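Local coordinates for protein WZI (Escherichia coli, PDB 2YNK) that binds carbohydrate as an outer membrane beta-barrel lectin and underpins assembly of the group 1 capsule in Escherichia coli, at residues 129-133 with 145-149; 65-69 with 98-103; 30-36 with 173-179; 160-166 with 357-362. Residues are numbered along the deposited sequence.

Contact 1. Residues 129-133 with 145-149; sequences ANGAY and FGQVP. With OCT (N-octane), chain B.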
loop_
_atom_site.group_PDB
_atom_site.type_symbol
_atom_site.label_atom_id
_atom_site.label_comp_id
_atom_site.label_asym_id
_atom_site.label_seq_id
_atom_site.Cartn_x
_atom_site.Cartn_y
_atom_site.Cartn_z
ATOM N N ALA A 129 -5.289 -9.205 15.811
ATOM C CA ALA A 129 -6.062 -7.981 15.699
ATOM C C ALA A 129 -5.449 -7.021 14.677
ATOM O O ALA A 129 -5.368 -5.824 14.933
ATOM C CB ALA A 129 -6.164 -7.319 17.066
ATOM N N ASN A 130 -5.018 -7.555 13.528
ATOM C CA ASN A 130 -4.425 -6.749 12.451
ATOM C C ASN A 130 -5.470 -5.785 11.846
ATOM O O ASN A 130 -6.641 -6.136 11.639
ATOM C CB ASN A 130 -3.822 -7.641 11.350
ATOM C CG ASN A 130 -2.575 -8.442 11.814
ATOM O OD1 ASN A 130 -2.040 -9.279 11.067
ATOM N ND2 ASN A 130 -2.117 -8.189 13.037
ATOM N N GLY A 131 -5.052 -4.557 11.584
ATOM C CA GLY A 131 -5.967 -3.556 11.108
ATOM C C GLY A 131 -6.689 -2.836 12.229
ATOM O O GLY A 131 -7.224 -1.752 11.994
ATOM N N ALA A 132 -6.703 -3.406 13.439
ATOM C CA ALA A 132 -7.473 -2.818 14.540
ATOM C C ALA A 132 -6.838 -1.523 14.977
ATOM O O ALA A 132 -5.666 -1.510 15.323
ATOM C CB ALA A 132 -7.577 -3.765 15.728
ATOM N N TYR A 133 -7.606 -0.435 14.944
ATOM C CA TYR A 133 -7.155 0.838 15.497
ATOM C C TYR A 133 -8.307 1.628 16.099
ATOM O O TYR A 133 -9.481 1.356 15.834
ATOM C CB TYR A 133 -6.489 1.693 14.412
ATOM C CG TYR A 133 -7.462 2.157 13.350
ATOM C CD1 TYR A 133 -8.199 3.333 13.505
ATOM C CD2 TYR A 133 -7.667 1.407 12.200
ATOM C CE1 TYR A 133 -9.109 3.747 12.537
ATOM C CE2 TYR A 133 -8.562 1.809 11.225
ATOM C CZ TYR A 133 -9.286 2.980 11.395
ATOM O OH TYR A 133 -10.182 3.358 10.417
ATOM N N PHE A 145 -3.903 4.855 17.220
ATOM C CA PHE A 145 -3.178 3.739 17.821
ATOM C C PHE A 145 -3.787 2.432 17.363
ATOM O O PHE A 145 -5.008 2.303 17.301
ATOM C CB PHE A 145 -3.182 3.777 19.352
ATOM C CG PHE A 145 -2.386 2.656 19.970
ATOM C CD1 PHE A 145 -1.006 2.743 20.079
ATOM C CD2 PHE A 145 -3.008 1.488 20.397
ATOM C CE1 PHE A 145 -0.267 1.696 20.621
ATOM C CE2 PHE A 145 -2.279 0.446 20.936
ATOM C CZ PHE A 145 -0.908 0.550 21.048
ATOM N N GLY A 146 -2.923 1.462 17.065
ATOM C CA GLY A 146 -3.359 0.149 16.603
ATOM C C GLY A 146 -2.351 -0.535 15.703
ATOM O O GLY A 146 -1.148 -0.252 15.755
ATOM N N GLN A 147 -2.848 -1.449 14.877
ATOM C CA GLN A 147 -2.028 -2.106 13.878
ATOM C C GLN A 147 -2.535 -1.680 12.529
ATOM O O GLN A 147 -3.274 -2.428 11.878
ATOM C CB GLN A 147 -2.087 -3.629 14.024
ATOM C CG GLN A 147 -1.350 -4.124 15.254
ATOM C CD GLN A 147 -1.354 -5.630 15.415
ATOM O OE1 GLN A 147 -2.206 -6.337 14.871
ATOM N NE2 GLN A 147 -0.399 -6.133 16.183
ATOM N N VAL A 148 -2.146 -0.471 12.114
ATOM C CA VAL A 148 -2.636 0.099 10.856
ATOM C C VAL A 148 -1.616 -0.084 9.734
ATOM O O VAL A 148 -0.476 0.365 9.865
ATOM C CB VAL A 148 -2.961 1.609 10.983
ATOM C CG1 VAL A 148 -3.400 2.176 9.636
ATOM C CG2 VAL A 148 -4.017 1.830 12.045
ATOM N N PRO A 149 -2.025 -0.728 8.624
ATOM C CA PRO A 149 -1.143 -0.781 7.462
ATOM C C PRO A 149 -1.002 0.571 6.776
ATOM O O PRO A 149 -1.943 1.403 6.808
ATOM C CB PRO A 149 -1.849 -1.773 6.528
ATOM C CG PRO A 149 -3.279 -1.697 6.911
ATOM C CD PRO A 149 -3.277 -1.469 8.394
HETATM C C1 OCT B . -8.731 -0.298 19.490
HETATM C C2 OCT B . -7.295 -0.612 19.860
HETATM C C3 OCT B . -6.754 -1.798 19.058
HETATM C C4 OCT B . -5.307 -2.126 19.440
HETATM C C5 OCT B . -4.869 -3.495 18.918
HETATM C C6 OCT B . -3.359 -3.708 19.085
HETATM C C7 OCT B . -2.971 -4.924 19.943
HETATM C C8 OCT B . -1.803 -5.712 19.371
#
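This contact lies at an n-octane site on the barrel wall, where a type II beta turn from A129 to A132 meets the segment that leaves the neighbouring strand. The A132 N to A129 O hydrogen bond (3.1 Å) closes the turn. G131 takes its positive phi, which calls for glycine. Y133 and G146 form an antiparallel non-hydrogen-bonded pair with CA atoms 4.0 Å apart. A CB on G146 would clash with A132 O and Y133 CA. Q147 is held twice by its backbone: Q147 N hydrogen-bonds A132 O (2.9 Å), and Q147 O takes a weak hydrogen bond from G131 N (2.8 Å). Q147 OE1 accepts from N130 ND2 (2.6 Å). Q147 NE2 is hydrogen-bonded to T170 and lies 3.5 Å from octane C8; A132 O is 3.9 Å from octane C3. V148 CG2 packs on Y133 CB (3.4 Å). Y133 pairs with H110 on strand 107-116 through its backbone and with D108 through its hydroxyl. G146 joins G171 of strand 170-176 on the far side.

Contact 2. Residues 65-69 with 98-103; sequences LKADF and LAFNNS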
loop_
_atom_site.group_PDB
_atom_site.type_symbol
_atom_site.label_atom_id
_atom_site.label_comp_id
_atom_site.label_asym_id
_atom_site.label_seq_id
_atom_site.Cartn_x
_atom_site.Cartn_y
_atom_site.Cartn_z
ATOM N N LEU A 65 -16.776 -0.314 3.465
ATOM C CA LEU A 65 -15.584 -0.420 4.291
ATOM C C LEU A 65 -15.856 -0.120 5.763
ATOM O O LEU A 65 -15.392 -0.854 6.651
ATOM C CB LEU A 65 -14.502 0.533 3.766
ATOM C CG LEU A 65 -13.858 0.099 2.450
ATOM C CD1 LEU A 65 -12.989 1.193 1.848
ATOM C CD2 LEU A 65 -13.047 -1.162 2.701
ATOM N N LYS A 66 -16.610 0.945 6.020
ATOM C CA LYS A 66 -16.829 1.404 7.389
ATOM C C LYS A 66 -18.198 1.030 7.969
ATOM O O LYS A 66 -18.619 1.601 8.973
ATOM C CB LYS A 66 -16.602 2.910 7.470
ATOM C CG LYS A 66 -15.171 3.316 7.171
ATOM C CD LYS A 66 -14.882 4.715 7.664
ATOM C CE LYS A 66 -13.397 4.986 7.720
ATOM N NZ LYS A 66 -12.778 4.471 8.980
ATOM N N ALA A 67 -18.867 0.051 7.361
ATOM C CA ALA A 67 -20.132 -0.478 7.883
ATOM C C ALA A 67 -20.033 -0.850 9.362
ATOM O O ALA A 67 -18.987 -1.294 9.827
ATOM C CB ALA A 67 -20.561 -1.695 7.077
ATOM N N ASP A 68 -21.134 -0.683 10.089
ATOM C CA ASP A 68 -21.167 -0.937 11.535
ATOM C C ASP A 68 -20.487 -2.240 11.917
ATOM O O ASP A 68 -19.710 -2.291 12.869
ATOM C CB ASP A 68 -22.618 -0.972 12.046
ATOM C CG ASP A 68 -23.257 0.404 12.109
ATOM O OD1 ASP A 68 -22.526 1.410 12.080
ATOM O OD2 ASP A 68 -24.502 0.476 12.197
ATOM N N PHE A 69 -20.806 -3.291 11.177
ATOM C CA PHE A 69 -20.237 -4.606 11.416
ATOM C C PHE A 69 -19.898 -5.224 10.066
ATOM O O PHE A 69 -20.684 -5.135 9.126
ATOM C CB PHE A 69 -21.219 -5.467 12.211
ATOM C CG PHE A 69 -20.755 -6.877 12.426
ATOM C CD1 PHE A 69 -19.528 -7.135 13.030
ATOM C CD2 PHE A 69 -21.547 -7.954 12.035
ATOM C CE1 PHE A 69 -19.093 -8.440 13.232
ATOM C CE2 PHE A 69 -21.118 -9.260 12.238
ATOM C CZ PHE A 69 -19.890 -9.502 12.837
ATOM N N LEU A 98 -13.694 -10.466 11.568
ATOM C CA LEU A 98 -14.874 -9.797 12.108
ATOM C C LEU A 98 -14.458 -8.424 12.614
ATOM O O LEU A 98 -13.552 -8.325 13.434
ATOM C CB LEU A 98 -15.483 -10.595 13.265
ATOM C CG LEU A 98 -15.924 -12.046 13.021
ATOM C CD1 LEU A 98 -16.669 -12.579 14.241
ATOM C CD2 LEU A 98 -16.789 -12.182 11.773
ATOM N N ALA A 99 -15.121 -7.373 12.130
ATOM C CA ALA A 99 -14.793 -6.004 12.529
ATOM C C ALA A 99 -16.016 -5.210 12.994
ATOM O O ALA A 99 -17.061 -5.229 12.349
ATOM C CB ALA A 99 -14.106 -5.276 11.388
ATOM N N PHE A 100 -15.866 -4.515 14.121
ATOM C CA PHE A 100 -16.832 -3.524 14.573
ATOM C C PHE A 100 -16.295 -2.131 14.261
ATOM O O PHE A 100 -15.177 -1.805 14.643
ATOM C CB PHE A 100 -17.081 -3.644 16.079
ATOM C CG PHE A 100 -17.853 -2.478 16.660
ATOM C CD1 PHE A 100 -19.230 -2.361 16.457
ATOM C CD2 PHE A 100 -17.201 -1.481 17.398
ATOM C CE1 PHE A 100 -19.936 -1.288 16.985
ATOM C CE2 PHE A 100 -17.910 -0.408 17.927
ATOM C CZ PHE A 100 -19.277 -0.313 17.720
ATOM N N ASN A 101 -17.108 -1.316 13.593
ATOM C CA ASN A 101 -16.719 0.033 13.165
ATOM C C ASN A 101 -17.581 1.112 13.769
ATOM O O ASN A 101 -18.788 0.967 13.854
ATOM C CB ASN A 101 -16.857 0.172 11.656
ATOM C CG ASN A 101 -15.699 -0.429 10.907
ATOM O OD1 ASN A 101 -14.545 -0.217 11.268
ATOM N ND2 ASN A 101 -15.999 -1.166 9.844
ATOM N N ASN A 102 -16.951 2.207 14.163
ATOM C CA ASN A 102 -17.673 3.394 14.568
ATOM C C ASN A 102 -16.815 4.639 14.457
ATOM O O ASN A 102 -15.700 4.688 14.977
ATOM C CB ASN A 102 -18.180 3.267 15.992
ATOM C CG ASN A 102 -19.270 4.265 16.291
ATOM O OD1 ASN A 102 -19.024 5.329 16.861
ATOM N ND2 ASN A 102 -20.479 3.945 15.863
ATOM N N SER A 103 -17.345 5.656 13.789
ATOM C CA SER A 103 -16.589 6.876 13.578
ATOM C C SER A 103 -17.502 8.069 13.523
ATOM O O SER A 103 -18.675 7.937 13.178
ATOM C CB SER A 103 -15.818 6.778 12.272
ATOM O OG SER A 103 -16.709 6.541 11.204
#
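N101, F69 and D68 bury the most surface here. Segment 98-103 of strand 95-104 runs beside where the chain leaves helix 49-65 and begins the first barrel strand. N101 points toward 65-69. Its ND2 donates to A67 O (3.0 Å) and its backbone N donates to D68 O (2.9 Å), nearly straight. N101 OD1 is taken by H110 on the next strand. F69 opens strand 69-76 and forms an antiparallel non-hydrogen-bonded pair with F100, CA to CA 4.8 Å. The F69 ring, with chi1 in t, leans over the strand: F69 CD1 is 3.2 Å from A99 O, and F69 CE1 is 4.2 Å from L98 CB. D68 lends its carbonyl; its CB points away, and its OD2 is hydrogen-bonded to L456 N, at the C terminus. K66 lays its chain near S103; its NZ makes a salt bridge to D108 and a hydrogen bond to L3 O. The asparagine thus satisfies a backbone carbonyl where the chain is not yet a strand, as regular pairing does further on.

Contact 3. Residues 30-36 with 173-179; sequences WPLSQEE and LMQRAEQ
The shortest hydrogen bond here runs from S33 OG to R176 O, 2.6 Å; S33 has chi1 in m. Next comes Q179 N to E36 OE1, 3.0 Å. E36 has chi1 t and chi2 p, and its OE2 forms a salt bridge with R39. A weak bond joins Q175 NE2 to P31 O (3.3 Å). Q175 has chi1 m and chi2 t; its OE1 lies 2.7 Å from P31 O without bonding it and is held by Q196 of the next barrel strand. Q179 NE2 turns back to A177 O in a weak bond of 3.4 Å.

A cis peptide precedes P31. P31 to S33 are extended. S33 is the N-cap residue of helix 34-42, but its hydroxyl makes no capping bond. Q34 to E36 are helical. Residues 173-176 are extended. A177 then leaves the strand (phi -83°, psi -75°), and E178 is extended again. The nearest CA pairs are S33 with A177 (5.2 Å) and E36 with E178 (4.8 Å).

Packing surrounds these bonds. P31 CD lies 4.1 Å from L173 CD1. S33 CB is 3.1 Å and E36 CB 3.4 Å from A177 O. E35 CB meets A177 CB at 4.4 Å, while its carboxylate goes to W142 and G2. L173 and Q175 both point toward 30-36. This is a barrel strand and its terminal turn receiving the N-terminal helical region against the wall of an outer membrane beta-barrel.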
loop_
_atom_site.group_PDB
_atom_site.type_symbol
_atom_site.label_atom_id
_atom_site.label_comp_id
_atom_site.label_asym_id
_atom_site.label_seq_id
_atom_site.Cartn_x
_atom_site.Cartn_y
_atom_site.Cartn_z
ATOM N N TRP A 30 -1.012 6.313 2.109
ATOM C CA TRP A 30 -2.065 5.628 2.842
ATOM C C TRP A 30 -1.628 5.360 4.252
ATOM O O TRP A 30 -0.444 5.177 4.502
ATOM C CB TRP A 30 -2.408 4.327 2.160
ATOM C CG TRP A 30 -2.978 4.531 0.790
ATOM C CD1 TRP A 30 -2.322 4.986 -0.343
ATOM C CD2 TRP A 30 -4.363 4.313 0.370
ATOM N NE1 TRP A 30 -3.182 5.056 -1.405
ATOM C CE2 TRP A 30 -4.419 4.663 -1.045
ATOM C CE3 TRP A 30 -5.514 3.873 1.002
ATOM C CZ2 TRP A 30 -5.587 4.566 -1.777
ATOM C CZ3 TRP A 30 -6.689 3.780 0.257
ATOM C CH2 TRP A 30 -6.723 4.119 -1.101
ATOM N N PRO A 31 -2.577 5.328 5.198
ATOM C CA PRO A 31 -4.011 5.454 4.986
ATOM C C PRO A 31 -4.427 6.884 4.634
ATOM O O PRO A 31 -3.725 7.839 4.975
ATOM C CB PRO A 31 -4.587 5.035 6.334
ATOM C CG PRO A 31 -3.579 5.498 7.298
ATOM C CD PRO A 31 -2.255 5.263 6.630
ATOM N N LEU A 32 -5.554 7.016 3.941
ATOM C CA LEU A 32 -6.089 8.333 3.557
ATOM C C LEU A 32 -7.096 8.820 4.589
ATOM O O LEU A 32 -7.908 8.046 5.081
ATOM C CB LEU A 32 -6.795 8.253 2.200
ATOM C CG LEU A 32 -6.046 7.629 1.026
ATOM C CD1 LEU A 32 -7.002 7.357 -0.118
ATOM C CD2 LEU A 32 -4.902 8.521 0.588
ATOM N N SER A 33 -7.058 10.110 4.898
ATOM C CA SER A 33 -8.132 10.757 5.668
ATOM C C SER A 33 -9.409 10.842 4.832
ATOM O O SER A 33 -9.379 11.306 3.711
ATOM C CB SER A 33 -7.708 12.157 6.084
ATOM O OG SER A 33 -6.423 12.134 6.683
ATOM N N GLN A 34 -10.523 10.376 5.376
ATOM C CA GLN A 34 -11.792 10.381 4.647
ATOM C C GLN A 34 -12.215 11.834 4.345
ATOM O O GLN A 34 -12.693 12.146 3.257
ATOM C CB GLN A 34 -12.885 9.655 5.456
ATOM C CG GLN A 34 -13.963 9.003 4.606
ATOM C CD GLN A 34 -15.188 8.584 5.404
ATOM O OE1 GLN A 34 -15.094 7.841 6.379
ATOM N NE2 GLN A 34 -16.355 9.063 4.981
ATOM N N GLU A 35 -11.982 12.711 5.315
ATOM C CA GLU A 35 -12.315 14.120 5.217
ATOM C C GLU A 35 -11.668 14.756 3.981
ATOM O O GLU A 35 -12.220 15.708 3.400
ATOM C CB GLU A 35 -11.884 14.861 6.495
ATOM C CG GLU A 35 -12.654 14.472 7.762
ATOM C CD GLU A 35 -12.312 13.082 8.315
ATOM O OE1 GLU A 35 -11.274 12.486 7.935
ATOM O OE2 GLU A 35 -13.097 12.567 9.140
ATOM N N GLU A 36 -10.511 14.218 3.584
ATOM C CA GLU A 36 -9.808 14.649 2.374
ATOM C C GLU A 36 -10.457 14.070 1.109
ATOM O O GLU A 36 -10.488 14.730 0.060
ATOM C CB GLU A 36 -8.322 14.270 2.460
ATOM C CG GLU A 36 -7.511 14.450 1.182
ATOM C CD GLU A 36 -7.438 15.887 0.700
ATOM O OE1 GLU A 36 -7.731 16.821 1.480
ATOM O OE2 GLU A 36 -7.080 16.086 -0.478
ATOM N N LEU A 173 0.269 6.731 14.855
ATOM C CA LEU A 173 0.296 7.301 13.514
ATOM C C LEU A 173 -0.441 8.649 13.498
ATOM O O LEU A 173 -1.460 8.809 14.165
ATOM C CB LEU A 173 -0.334 6.311 12.526
ATOM C CG LEU A 173 -0.198 6.602 11.031
ATOM C CD1 LEU A 173 -0.321 5.295 10.267
ATOM C CD2 LEU A 173 -1.224 7.626 10.546
HETATM N N MSE A 174 0.096 9.609 12.751
HETATM C CA MSE A 174 -0.441 10.959 12.733
HETATM C C MSE A 174 -0.422 11.525 11.345
HETATM O O MSE A 174 0.526 11.298 10.597
HETATM C CB MSE A 174 0.325 11.846 13.705
HETATM C CG MSE A 174 -0.670 12.715 14.471
HETATM SE SE MSE A 174 0.251 13.961 15.691
HETATM C CE MSE A 174 -0.534 15.676 15.109
ATOM N N GLN A 175 -1.478 12.279 11.018
ATOM C CA GLN A 175 -1.749 12.792 9.665
ATOM C C GLN A 175 -2.589 14.062 9.671
ATOM O O GLN A 175 -3.310 14.317 10.627
ATOM C CB GLN A 175 -2.584 11.780 8.900
ATOM C CG GLN A 175 -1.800 10.660 8.298
ATOM C CD GLN A 175 -2.661 9.744 7.474
ATOM O OE1 GLN A 175 -2.159 8.773 6.909
ATOM N NE2 GLN A 175 -3.959 10.044 7.390
ATOM N N ARG A 176 -2.559 14.814 8.575
ATOM C CA ARG A 176 -3.564 15.856 8.375
ATOM C C ARG A 176 -4.896 15.192 8.059
ATOM O O ARG A 176 -4.923 14.117 7.463
ATOM C CB ARG A 176 -3.198 16.790 7.222
ATOM C CG ARG A 176 -1.914 17.577 7.414
ATOM C CD ARG A 176 -1.737 18.576 6.282
ATOM N NE ARG A 176 -2.508 19.804 6.495
ATOM C CZ ARG A 176 -2.712 20.743 5.573
ATOM N NH1 ARG A 176 -2.237 20.617 4.340
ATOM N NH2 ARG A 176 -3.420 21.816 5.885
ATOM N N ALA A 177 -5.998 15.827 8.451
ATOM C CA ALA A 177 -7.329 15.366 8.038
ATOM C C ALA A 177 -7.602 15.942 6.658
ATOM O O ALA A 177 -7.516 15.229 5.663
ATOM C CB ALA A 177 -8.394 15.782 9.040
ATOM N N GLU A 178 -7.901 17.239 6.593
ATOM C CA GLU A 178 -7.977 17.939 5.311
ATOM C C GLU A 178 -6.585 18.420 4.945
ATOM O O GLU A 178 -5.823 18.831 5.822
ATOM C CB GLU A 178 -8.942 19.114 5.373
ATOM C CG GLU A 178 -10.382 18.721 5.111
ATOM C CD GLU A 178 -11.308 19.919 5.058
ATOM O OE1 GLU A 178 -11.020 20.877 4.305
ATOM O OE2 GLU A 178 -12.332 19.902 5.768
ATOM N N GLN A 179 -6.269 18.378 3.652
ATOM C CA GLN A 179 -4.913 18.606 3.176
ATOM C C GLN A 179 -4.845 19.779 2.198
ATOM O O GLN A 179 -4.157 19.704 1.178
ATOM C CB GLN A 179 -4.382 17.314 2.528
ATOM C CG GLN A 179 -4.075 16.209 3.537
ATOM C CD GLN A 179 -4.206 14.818 2.963
ATOM O OE1 GLN A 179 -3.500 14.448 2.022
ATOM N NE2 GLN A 179 -5.109 14.029 3.537
#

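Contact 4. Residues 160-166 with 357-362; sequences LIRGDAM and YPLGDA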
loop_
_atom_site.group_PDB
_atom_site.type_symbol
_atom_site.label_atom_id
_atom_site.label_comp_id
_atom_site.label_asym_id
_atom_site.label_seq_id
_atom_site.Cartn_x
_atom_site.Cartn_y
_atom_site.Cartn_z
ATOM N N LEU A 160 8.864 0.869 -2.151
ATOM C CA LEU A 160 10.246 0.499 -1.873
ATOM C C LEU A 160 10.648 0.759 -0.425
ATOM O O LEU A 160 11.730 0.324 -0.002
ATOM C CB LEU A 160 11.211 1.264 -2.781
ATOM C CG LEU A 160 11.076 1.084 -4.292
ATOM C CD1 LEU A 160 12.023 2.053 -4.996
ATOM C CD2 LEU A 160 11.342 -0.351 -4.717
ATOM N N ILE A 161 9.796 1.455 0.331
ATOM C CA ILE A 161 10.160 1.906 1.678
ATOM C C ILE A 161 9.190 1.481 2.772
ATOM O O ILE A 161 9.622 1.072 3.837
ATOM C CB ILE A 161 10.326 3.439 1.726
ATOM C CG1 ILE A 161 10.884 3.864 3.092
ATOM C CG2 ILE A 161 9.008 4.140 1.396
ATOM C CD1 ILE A 161 11.699 5.140 3.063
ATOM N N ARG A 162 7.890 1.614 2.528
ATOM C CA ARG A 162 6.885 1.128 3.460
ATOM C C ARG A 162 5.652 0.681 2.704
ATOM O O ARG A 162 4.835 1.499 2.267
ATOM C CB ARG A 162 6.517 2.175 4.511
ATOM C CG ARG A 162 7.486 2.240 5.691
ATOM C CD ARG A 162 7.467 0.993 6.579
ATOM N NE ARG A 162 6.153 0.768 7.184
ATOM C CZ ARG A 162 5.260 -0.130 6.772
ATOM N NH1 ARG A 162 5.511 -0.957 5.749
ATOM N NH2 ARG A 162 4.088 -0.204 7.394
ATOM N N GLY A 163 5.535 -0.635 2.561
ATOM C CA GLY A 163 4.410 -1.240 1.903
ATOM C C GLY A 163 3.553 -2.069 2.835
ATOM O O GLY A 163 3.440 -1.796 4.031
ATOM N N ASP A 164 3.044 -3.148 2.257
ATOM C CA ASP A 164 1.802 -3.791 2.620
ATOM C C ASP A 164 1.942 -5.288 2.769
ATOM O O ASP A 164 0.950 -5.960 3.038
ATOM C CB ASP A 164 0.906 -3.596 1.402
ATOM C CG ASP A 164 -0.516 -3.422 1.740
ATOM O OD1 ASP A 164 -0.822 -2.981 2.864
ATOM O OD2 ASP A 164 -1.327 -3.697 0.845
ATOM N N ALA A 165 3.165 -5.800 2.568
ATOM C CA ALA A 165 3.421 -7.197 2.245
ATOM C C ALA A 165 3.984 -7.925 3.456
ATOM O O ALA A 165 5.075 -8.508 3.406
ATOM C CB ALA A 165 4.405 -7.261 1.084
HETATM N N MSE A 166 3.230 -7.874 4.548
HETATM C CA MSE A 166 3.769 -8.081 5.893
HETATM C C MSE A 166 2.673 -7.725 6.849
HETATM O O MSE A 166 1.731 -7.026 6.488
HETATM C CB MSE A 166 4.920 -7.107 6.131
HETATM C CG MSE A 166 4.552 -5.791 5.420
HETATM SE SE MSE A 166 4.806 -4.282 6.612
HETATM C CE MSE A 166 2.988 -4.251 7.374
ATOM N N TYR A 357 8.768 -11.298 6.196
ATOM C CA TYR A 357 8.081 -10.596 5.138
ATOM C C TYR A 357 8.530 -9.142 5.114
ATOM O O TYR A 357 8.655 -8.495 6.163
ATOM C CB TYR A 357 6.580 -10.805 5.251
ATOM C CG TYR A 357 6.168 -12.115 4.587
ATOM C CD1 TYR A 357 6.605 -13.338 5.091
ATOM C CD2 TYR A 357 5.398 -12.126 3.421
ATOM C CE1 TYR A 357 6.271 -14.531 4.474
ATOM C CE2 TYR A 357 5.054 -13.317 2.804
ATOM C CZ TYR A 357 5.496 -14.521 3.337
ATOM O OH TYR A 357 5.158 -15.717 2.733
ATOM N N PRO A 358 8.867 -8.653 3.911
ATOM C CA PRO A 358 9.447 -7.333 3.740
ATOM C C PRO A 358 8.505 -6.195 4.150
ATOM O O PRO A 358 7.323 -6.252 3.861
ATOM C CB PRO A 358 9.722 -7.272 2.235
ATOM C CG PRO A 358 8.730 -8.196 1.639
ATOM C CD PRO A 358 8.650 -9.321 2.614
ATOM N N LEU A 359 9.065 -5.213 4.852
ATOM C CA LEU A 359 8.419 -3.954 5.161
ATOM C C LEU A 359 8.447 -3.014 3.937
ATOM O O LEU A 359 7.762 -1.996 3.905
ATOM C CB LEU A 359 9.136 -3.270 6.335
ATOM C CG LEU A 359 8.645 -3.515 7.758
ATOM C CD1 LEU A 359 8.819 -4.969 8.159
ATOM C CD2 LEU A 359 9.396 -2.601 8.713
ATOM N N GLY A 360 9.274 -3.352 2.955
ATOM C CA GLY A 360 9.372 -2.592 1.727
ATOM C C GLY A 360 8.630 -3.317 0.639
ATOM O O GLY A 360 7.473 -3.670 0.821
ATOM N N ASP A 361 9.297 -3.550 -0.486
ATOM C CA ASP A 361 8.648 -4.117 -1.668
ATOM C C ASP A 361 8.324 -5.602 -1.495
ATOM O O ASP A 361 9.082 -6.341 -0.879
ATOM C CB ASP A 361 9.545 -3.917 -2.899
ATOM C CG ASP A 361 8.792 -4.066 -4.219
ATOM O OD1 ASP A 361 7.558 -4.330 -4.223
ATOM O OD2 ASP A 361 9.456 -3.912 -5.265
ATOM N N ALA A 362 7.211 -6.037 -2.081
ATOM C CA ALA A 362 6.724 -7.417 -1.914
ATOM C C ALA A 362 7.783 -8.508 -2.217
ATOM O O ALA A 362 7.754 -9.575 -1.615
ATOM C CB ALA A 362 5.467 -7.637 -2.750
#
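L359 O is the main acceptor here. It takes G163 N at 2.9 Å and R162 NH1 at 3.1 Å, and R162 CA approaches the same L359 O at 3.3 Å in a CA-H...O contact. R162 NH1 also donates to G163 O within its own segment (2.8 Å). The arginine thus folds back over its own loop and ties it to 357-362. The glycines allow this closeness: a CB on G163 would sit 3.0 Å from G360 O, and one on G360 would sit 3.1 Å from L160 O.

Both segments belong to long inter-strand loops that fold into the interior of the barrel. Every touching residue is buried, so polar groups need partners inside. L160 O and D361 N share Y343 OH, I161 O is hydrogen-bonded by Y352 OH, and L160 N and R162 N donate to Q292 OE1 and S159 OG. R162 NH2, D361 OD2 and Y357 OH are hydrogen-bonded to Q150, H330 and Q79. D361 OD1 takes a weak bond from A362 N (2.8 Å).

A165 O and P358 O are 3.2 Å apart; both are acceptors, so they do not bond. Apolar contacts lie around them. A165 CB touches A362 CB at 4.0 Å, and selenomethionine M166 places its SE 4.1 Å from L359 CG. M166 CB and Y357 CB are 4.1 Å apart.

How the contacts relate
From the N terminus, 30-36 comes first and opens the long loop of contact 3. Contacts 2 and 1 both close inside it, one after the other. Contact 2 joins the end of helix 49-65 to the second barrel strand; contact 1 joins barrel strand 127-138 to the chain leaving strand 141-145. Segment 160-166 then opens contact 4 before 173-179 closes contact 3, so these two cross. Contact 4 closes last, at 357-362, bringing together loops from distant strands of the barrel. Contacts 1 to 3 all reach the barrel sheet. K66 touches both Y133 and Q34. P31 packs on V148 and P149, and P149 touches D164.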